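Local structure of cytochrome C3, A dimeric class III c-type cytochrome (Desulfovibrio gigas, 1GYO) at residues G22-S27 with Q101-A106; C5-T10 with M26-H31. The protein binds four c-type hemes in each subunit of a disulfide-linked dimer and probably transfers electrons, as other class III cytochromes c do. One frame throughout, in Å; residues are numbered along the deposited sequence. Where two conformers were deposited one is given.

Contact 1 of 2, residues G22-S27 with Q101-A106; sequences GKVEMS and QGCHEA. With HEC (heme c), chain F.
G22 and K23 pass beside a propionate of the heme c that C103 and H104 hold, with K23 N 3.3 Å from the heme O1D. The carbonyl of K23 turns to a water, which donates to K23 O and accepts from H104 ND1 at 2.8 Å, lying in the plane of the imidazole. V24 then points its side chain at the 101-106 loop, its two methyls taking different partners. CG1, anti to the backbone N (chi1 170°), rests 3.7 Å from C103 CB, while CG2 comes obliquely to the H104 ring, 3.4 Å from CE1. At E25 a second water accepts from E25 N and donates to C103 O at 2.7 Å; a third, from E25 O, reaches G102 O only weakly. The loop that V24 meets carries the end of a CXXXCH heme-binding motif: C103 SG is bonded to the heme CAC at 1.9 Å. H104 NE2 binds the heme FE at 2.0 Å, with H73 as the other axial ligand. The in-plane water bond at ND1, with F21 edge-to-face at the ring, is consistent with a set rotation of the imidazole, and could make H104 a somewhat stronger donor to the iron.

Contact 2 of 2, residues C5-T10 with M26-H31; sequences CKVVIT and MSHAKH. With HEC (heme c), chain C.
H28 NE2 binds the heme iron at 2.0 Å, with H40 as the other axial ligand, and both segments close around this imidazole. M26 bends at chi2 and chi3 so that its methyl CE lies over one face of the ring, 3.8 Å above the plane and over its centre. Its SD lies 3.5 Å from the heme CHD. From the 5-10 segment, V7 sends CG1 to the edge of the H28 ring, near its plane and 4.0 Å from CE1, while CG2 packs on M26 CB. I9 CD1 touches M26 CB (4.0 Å) and, to another side, the heme methyl CMD (3.7 Å).

V7, I9 and M26 share the heme-facing side of a two-stranded antiparallel sheet made by 6-9 and 24-27. V7 and M26 form a hydrogen-bonded pair: V7 N donates to M26 O, nearly straight at the hydrogen (169°) and nearly along the C=O axis, and M26 N returns a bond to V7 O. K6 and S27, the next pair, are non-hydrogen-bonded and turn to the other side, where K6 NZ makes a salt bridge with E25.

Past the sheet, H28 N makes a weak bond to C5 O, and P4 O accepts from H28 ND1, holding the ring's rotation. S27 OG accepts from K30 N at 2.9 Å, an ST motif that turns the chain toward H31. S27 O takes both H31 N and H31 ND1, the latter lying above the carbonyl plane, consistent with orienting the ring; H31 ligates the iron of a second heme, with H84. Over one face of its ring sits CBC of the first heme, 3.3 Å from H31 CD2. C5 is disulfide-bonded to C46 of the second subunit, whose G45 packs on H28.

Strand 24-27 serves both contacts, and M26 and S27 fall in both ranges but touch across only contact 2; the strand meets its two partners differently. In contact 2 it pairs with strand 6-9 through direct backbone bonds and an apolar layer against a heme; in contact 1 it faces a loop with no regular structure, and waters replace direct hydrogen bonds. Each mixes buried and exposed residues: V24, C103, V7, I9, M26 and H28 lie inside, while K23 and K6 lie outside. The V24-I9 backbone bond continues the sheet pairing, and T10 OG1 bonds to G22 O. Each contact presents axial histidines, H104 in one, H28 and H31 in the other, but contact 2 alone reaches the second subunit.

Contact 1 of 2, residues G22-S27 with Q101-A106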
loop_
_atom_site.group_PDB
_atom_site.type_symbol
_atom_site.label_atom_id
_atom_site.label_comp_id
_atom_site.label_asym_id
_atom_site.label_seq_id
_atom_site.Cartn_x
_atom_site.Cartn_y
_atom_site.Cartn_z
ATOM N N GLY A 22 -15.943 15.153 17.131
ATOM C CA GLY A 22 -15.971 13.714 17.370
ATOM C C GLY A 22 -15.704 12.812 16.212
ATOM O O GLY A 22 -15.376 11.633 16.459
ATOM N N LYS A 23 -15.868 13.284 14.984
ATOM C CA LYS A 23 -15.728 12.433 13.804
ATOM C C LYS A 23 -15.030 13.190 12.689
ATOM O O LYS A 23 -15.332 14.368 12.449
ATOM C CB LYS A 23 -17.071 11.920 13.243
ATOM C CG LYS A 23 -17.744 10.856 14.072
ATOM C CD LYS A 23 -19.029 10.326 13.529
ATOM C CE LYS A 23 -19.461 10.698 12.141
ATOM N NZ LYS A 23 -20.835 10.119 11.822
ATOM N N VAL A 24 -14.140 12.533 11.981
ATOM C CA VAL A 24 -13.452 13.139 10.835
ATOM C C VAL A 24 -13.390 12.117 9.700
ATOM O O VAL A 24 -13.030 10.964 9.941
ATOM C CB VAL A 24 -12.003 13.550 11.189
ATOM C CG1 VAL A 24 -11.210 13.945 9.970
ATOM C CG2 VAL A 24 -12.030 14.643 12.275
ATOM N N GLU A 25 -13.715 12.528 8.503
ATOM C CA GLU A 25 -13.610 11.660 7.345
ATOM C C GLU A 25 -12.255 11.846 6.724
ATOM O O GLU A 25 -11.692 12.948 6.673
ATOM C CB GLU A 25 -14.690 12.020 6.323
ATOM C CG GLU A 25 -16.078 11.924 6.855
ATOM C CD GLU A 25 -17.128 12.137 5.743
ATOM O OE1 GLU A 25 -18.286 11.863 6.115
ATOM O OE2 GLU A 25 -16.862 12.562 4.601
ATOM N N MET A 26 -11.701 10.747 6.208
ATOM C CA MET A 26 -10.486 10.830 5.432
ATOM C C MET A 26 -10.630 9.968 4.194
ATOM O O MET A 26 -11.143 8.851 4.238
ATOM C CB MET A 26 -9.284 10.295 6.203
ATOM C CG MET A 26 -7.939 10.615 5.587
ATOM S SD MET A 26 -6.680 9.366 5.881
ATOM C CE MET A 26 -7.243 8.170 4.748
ATOM N N SER A 27 -10.182 10.535 3.074
ATOM C CA SER A 27 -10.250 9.816 1.800
ATOM C C SER A 27 -8.923 9.206 1.458
ATOM O O SER A 27 -7.919 9.899 1.262
ATOM C CB SER A 27 -10.653 10.804 0.714
ATOM O OG SER A 27 -10.511 10.116 -0.556
ATOM N N GLN A 101 -11.594 23.773 9.474
ATOM C CA GLN A 101 -11.532 23.608 8.034
ATOM C C GLN A 101 -11.374 22.159 7.643
ATOM O O GLN A 101 -10.373 21.554 7.992
ATOM C CB GLN A 101 -10.316 24.373 7.485
ATOM C CG GLN A 101 -10.445 25.898 7.642
ATOM C CD GLN A 101 -9.275 26.618 7.024
ATOM O OE1 GLN A 101 -8.126 26.292 7.362
ATOM N NE2 GLN A 101 -9.536 27.575 6.144
ATOM N N GLY A 102 -12.361 21.647 6.897
ATOM C CA GLY A 102 -12.204 20.337 6.277
ATOM C C GLY A 102 -12.437 19.206 7.260
ATOM O O GLY A 102 -13.495 18.554 7.247
ATOM N N CYS A 103 -11.475 18.906 8.122
ATOM C CA CYS A 103 -11.549 17.743 8.977
ATOM C C CYS A 103 -12.749 17.804 9.927
ATOM O O CYS A 103 -13.540 16.884 9.989
ATOM C CB CYS A 103 -10.227 17.545 9.764
ATOM S SG CYS A 103 -8.837 17.488 8.628
ATOM N N HIS A 104 -12.836 18.943 10.657
ATOM C CA HIS A 104 -13.920 19.153 11.589
ATOM C C HIS A 104 -14.962 20.083 11.005
ATOM O O HIS A 104 -15.420 20.985 11.591
ATOM C CB HIS A 104 -13.378 19.717 12.938
ATOM C CG HIS A 104 -12.352 18.817 13.567
ATOM N ND1 HIS A 104 -12.670 17.578 14.087
ATOM C CD2 HIS A 104 -11.027 18.978 13.852
ATOM C CE1 HIS A 104 -11.551 17.063 14.618
ATOM N NE2 HIS A 104 -10.541 17.864 14.478
ATOM N N GLU A 105 -15.334 19.819 9.739
ATOM C CA GLU A 105 -16.359 20.506 9.008
ATOM C C GLU A 105 -17.304 19.574 8.273
ATOM O O GLU A 105 -16.942 18.443 7.911
ATOM C CB GLU A 105 -15.674 21.324 7.905
ATOM C CG GLU A 105 -16.564 22.215 7.074
ATOM C CD GLU A 105 -15.838 23.054 6.037
ATOM O OE1 GLU A 105 -14.596 23.021 5.926
ATOM O OE2 GLU A 105 -16.502 23.809 5.277
ATOM N N ALA A 106 -18.512 19.977 7.949
ATOM C CA ALA A 106 -19.446 19.341 7.080
ATOM C C ALA A 106 -18.837 19.238 5.661
ATOM O O ALA A 106 -18.340 20.281 5.187
ATOM C CB ALA A 106 -20.698 20.166 7.012
HETATM FE FE HEC F . -8.705 17.547 15.173
HETATM C CHA HEC F . -9.810 14.739 16.770
HETATM C CHB HEC F . -9.394 19.375 17.898
HETATM C CHC HEC F . -7.503 20.317 13.614
HETATM C CHD HEC F . -8.146 15.746 12.392
HETATM N NA HEC F . -9.494 17.139 16.953
HETATM C C1A HEC F . -9.904 15.929 17.469
HETATM C C2A HEC F . -10.446 16.084 18.793
HETATM C C3A HEC F . -10.351 17.402 19.101
HETATM C C4A HEC F . -9.744 18.052 17.964
HETATM C CMA HEC F . -10.797 18.110 20.354
HETATM C CAA HEC F . -11.059 14.984 19.611
HETATM C CBA HEC F . -10.132 14.405 20.647
HETATM C CGA HEC F . -10.757 13.336 21.509
HETATM O O1A HEC F . -11.899 12.930 21.257
HETATM O O2A HEC F . -10.090 12.883 22.473
HETATM N NB HEC F . -8.477 19.475 15.658
HETATM C C1B HEC F . -8.748 20.041 16.883
HETATM C C2B HEC F . -8.270 21.410 16.938
HETATM C C3B HEC F . -7.675 21.651 15.742
HETATM C C4B HEC F . -7.852 20.466 14.934
HETATM C CMB HEC F . -8.385 22.281 18.156
HETATM C CAB HEC F . -6.864 22.845 15.314
HETATM C CBB HEC F . -5.551 22.968 16.090
HETATM N NC HEC F . -8.003 17.960 13.355
HETATM C C1C HEC F . -7.635 19.193 12.834
HETATM C C2C HEC F . -7.370 19.107 11.422
HETATM C C3C HEC F . -7.517 17.800 11.080
HETATM C C4C HEC F . -7.914 17.097 12.284
HETATM C CMC HEC F . -7.010 20.300 10.559
HETATM C CAC HEC F . -7.374 17.164 9.734
HETATM C CBC HEC F . -6.145 17.591 8.929
HETATM N ND HEC F . -8.893 15.618 14.710
HETATM C C1D HEC F . -8.571 15.033 13.484
HETATM C C2D HEC F . -8.778 13.612 13.532
HETATM C C3D HEC F . -9.277 13.324 14.765
HETATM C C4D HEC F . -9.342 14.565 15.492
HETATM C CMD HEC F . -8.498 12.656 12.398
HETATM C CAD HEC F . -9.664 11.972 15.298
HETATM C CBD HEC F . -11.134 11.651 15.094
HETATM C CGD HEC F . -12.041 12.450 16.009
HETATM O O1D HEC F . -12.643 13.431 15.471
HETATM O O2D HEC F . -12.125 12.150 17.193
HETATM O O HOH W 1 -15.264 16.536 14.000
HETATM O O HOH W 2 -14.410 15.244 8.016
HETATM O O HOH W 3 -12.389 15.752 6.100
#

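Contact 2 of 2, residues C5-T10 with M26-H31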
loop_
_atom_site.group_PDB
_atom_site.type_symbol
_atom_site.label_atom_id
_atom_site.label_comp_id
_atom_site.label_asym_id
_atom_site.label_seq_id
_atom_site.Cartn_x
_atom_site.Cartn_y
_atom_site.Cartn_z
ATOM N N CYS A 5 -12.151 3.519 0.466
ATOM C CA CYS A 5 -11.910 4.805 -0.183
ATOM C C CYS A 5 -12.202 5.957 0.754
ATOM O O CYS A 5 -11.481 6.948 0.612
ATOM C CB CYS A 5 -12.695 4.881 -1.497
ATOM S SG CYS A 5 -11.955 3.784 -2.776
ATOM N N LYS A 6 -13.166 5.808 1.657
ATOM C CA LYS A 6 -13.377 6.839 2.694
ATOM C C LYS A 6 -13.520 6.119 4.027
ATOM O O LYS A 6 -14.213 5.099 4.070
ATOM C CB LYS A 6 -14.570 7.737 2.386
ATOM C CG LYS A 6 -14.779 8.858 3.381
ATOM C CD LYS A 6 -16.182 9.469 3.305
ATOM C CE LYS A 6 -16.370 10.220 2.007
ATOM N NZ LYS A 6 -17.380 11.320 2.098
ATOM N N VAL A 7 -12.880 6.650 5.046
ATOM C CA VAL A 7 -12.914 6.144 6.397
ATOM C C VAL A 7 -13.517 7.243 7.288
ATOM O O VAL A 7 -13.312 8.422 7.047
ATOM C CB VAL A 7 -11.555 5.672 6.976
ATOM C CG1 VAL A 7 -10.978 4.491 6.171
ATOM C CG2 VAL A 7 -10.526 6.768 7.007
ATOM N N VAL A 8 -14.242 6.832 8.303
ATOM C CA VAL A 8 -14.678 7.778 9.334
ATOM C C VAL A 8 -13.912 7.441 10.595
ATOM O O VAL A 8 -13.911 6.308 11.101
ATOM C CB VAL A 8 -16.185 7.672 9.616
ATOM C CG1 VAL A 8 -16.537 8.670 10.711
ATOM C CG2 VAL A 8 -16.959 7.886 8.305
ATOM N N ILE A 9 -13.152 8.404 11.051
ATOM C CA ILE A 9 -12.270 8.309 12.159
ATOM C C ILE A 9 -13.005 8.898 13.382
ATOM O O ILE A 9 -13.527 9.998 13.286
ATOM C CB ILE A 9 -10.947 9.032 11.903
ATOM C CG1 ILE A 9 -10.317 8.678 10.571
ATOM C CG2 ILE A 9 -9.967 8.744 13.074
ATOM C CD1 ILE A 9 -9.154 9.602 10.185
ATOM N N THR A 10 -13.007 8.150 14.464
ATOM C CA THR A 10 -13.660 8.686 15.683
ATOM C C THR A 10 -12.873 8.266 16.925
ATOM O O THR A 10 -11.715 7.849 16.805
ATOM C CB THR A 10 -15.132 8.351 15.681
ATOM O OG1 THR A 10 -15.835 9.046 16.753
ATOM C CG2 THR A 10 -15.278 6.853 15.855
ATOM N N MET A 26 -11.701 10.747 6.208
ATOM C CA MET A 26 -10.486 10.830 5.432
ATOM C C MET A 26 -10.630 9.968 4.194
ATOM O O MET A 26 -11.143 8.851 4.238
ATOM C CB MET A 26 -9.284 10.295 6.203
ATOM C CG MET A 26 -7.939 10.615 5.587
ATOM S SD MET A 26 -6.680 9.366 5.881
ATOM C CE MET A 26 -7.243 8.170 4.748
ATOM N N SER A 27 -10.182 10.535 3.074
ATOM C CA SER A 27 -10.250 9.816 1.800
ATOM C C SER A 27 -8.923 9.206 1.458
ATOM O O SER A 27 -7.919 9.899 1.262
ATOM C CB SER A 27 -10.653 10.804 0.714
ATOM O OG SER A 27 -10.511 10.116 -0.556
ATOM N N HIS A 28 -8.880 7.873 1.347
ATOM C CA HIS A 28 -7.665 7.247 0.786
ATOM C C HIS A 28 -7.475 7.654 -0.666
ATOM O O HIS A 28 -6.356 7.793 -1.123
ATOM C CB HIS A 28 -7.689 5.726 0.883
ATOM C CG HIS A 28 -7.275 5.143 2.210
ATOM N ND1 HIS A 28 -8.181 4.650 3.106
ATOM C CD2 HIS A 28 -6.070 4.940 2.783
ATOM C CE1 HIS A 28 -7.495 4.151 4.175
ATOM N NE2 HIS A 28 -6.220 4.322 3.999
ATOM N N ALA A 29 -8.572 7.860 -1.409
ATOM C CA ALA A 29 -8.453 8.268 -2.811
ATOM C C ALA A 29 -7.713 9.588 -2.949
ATOM O O ALA A 29 -6.791 9.718 -3.763
ATOM C CB ALA A 29 -9.861 8.365 -3.441
ATOM N N LYS A 30 -8.088 10.562 -2.118
ATOM C CA LYS A 30 -7.462 11.868 -2.200
ATOM C C LYS A 30 -6.000 11.841 -1.791
ATOM O O LYS A 30 -5.204 12.663 -2.247
ATOM C CB LYS A 30 -8.208 12.901 -1.331
ATOM C CG LYS A 30 -9.560 13.280 -1.869
ATOM C CD LYS A 30 -9.427 14.061 -3.186
ATOM C CE LYS A 30 -10.749 14.573 -3.708
ATOM N NZ LYS A 30 -10.563 15.662 -4.748
ATOM N N HIS A 31 -5.653 10.867 -0.923
ATOM C CA HIS A 31 -4.290 10.666 -0.477
ATOM C C HIS A 31 -3.524 9.628 -1.286
ATOM O O HIS A 31 -2.490 9.111 -0.832
ATOM C CB HIS A 31 -4.228 10.309 0.995
ATOM C CG HIS A 31 -4.645 11.469 1.868
ATOM N ND1 HIS A 31 -5.895 11.660 2.320
ATOM C CD2 HIS A 31 -3.921 12.461 2.438
ATOM C CE1 HIS A 31 -5.936 12.740 3.099
ATOM N NE2 HIS A 31 -4.739 13.284 3.188
HETATM FE FE HEC C . -4.798 3.754 5.310
HETATM C CHA HEC C . -7.354 2.860 7.366
HETATM C CHB HEC C . -4.644 0.580 4.127
HETATM C CHC HEC C . -2.622 4.755 2.948
HETATM C CHD HEC C . -4.579 6.721 6.838
HETATM N NA HEC C . -5.824 2.071 5.650
HETATM C C1A HEC C . -6.873 1.879 6.525
HETATM C C2A HEC C . -7.344 0.513 6.485
HETATM C C3A HEC C . -6.554 -0.136 5.589
HETATM C C4A HEC C . -5.615 0.830 5.072
HETATM C CMA HEC C . -6.601 -1.582 5.173
HETATM C CAA HEC C . -8.486 -0.033 7.263
HETATM C CBA HEC C . -8.193 -0.416 8.692
HETATM C CGA HEC C . -9.436 -0.765 9.502
HETATM O O1A HEC C . -10.495 -0.135 9.297
HETATM O O2A HEC C . -9.373 -1.657 10.338
HETATM N NB HEC C . -3.798 2.842 3.843
HETATM C C1B HEC C . -3.817 1.502 3.514
HETATM C C2B HEC C . -2.902 1.228 2.426
HETATM C C3B HEC C . -2.346 2.422 2.056
HETATM C C4B HEC C . -2.911 3.413 2.948
HETATM C CMB HEC C . -2.651 -0.130 1.845
HETATM C CAB HEC C . -1.374 2.711 0.953
HETATM C CBB HEC C . -1.842 2.344 -0.448
HETATM N NC HEC C . -3.837 5.432 4.933
HETATM C C1C HEC C . -2.983 5.694 3.881
HETATM C C2C HEC C . -2.492 7.055 3.936
HETATM C C3C HEC C . -3.026 7.595 5.053
HETATM C C4C HEC C . -3.831 6.587 5.682
HETATM C CMC HEC C . -1.525 7.628 2.941
HETATM C CAC HEC C . -2.781 8.964 5.648
HETATM C CBC HEC C . -3.062 10.104 4.657
HETATM N ND HEC C . -5.794 4.616 6.788
HETATM C C1D HEC C . -5.505 5.860 7.351
HETATM C C2D HEC C . -6.355 6.103 8.485
HETATM C C3D HEC C . -7.230 5.067 8.553
HETATM C C4D HEC C . -6.833 4.123 7.548
HETATM C CMD HEC C . -6.289 7.327 9.384
HETATM C CAD HEC C . -8.361 4.922 9.539
HETATM C CBD HEC C . -7.876 4.253 10.817
HETATM C CGD HEC C . -8.597 4.598 12.076
HETATM O O1D HEC C . -7.950 4.481 13.150
HETATM O O2D HEC C . -9.766 4.984 12.071
#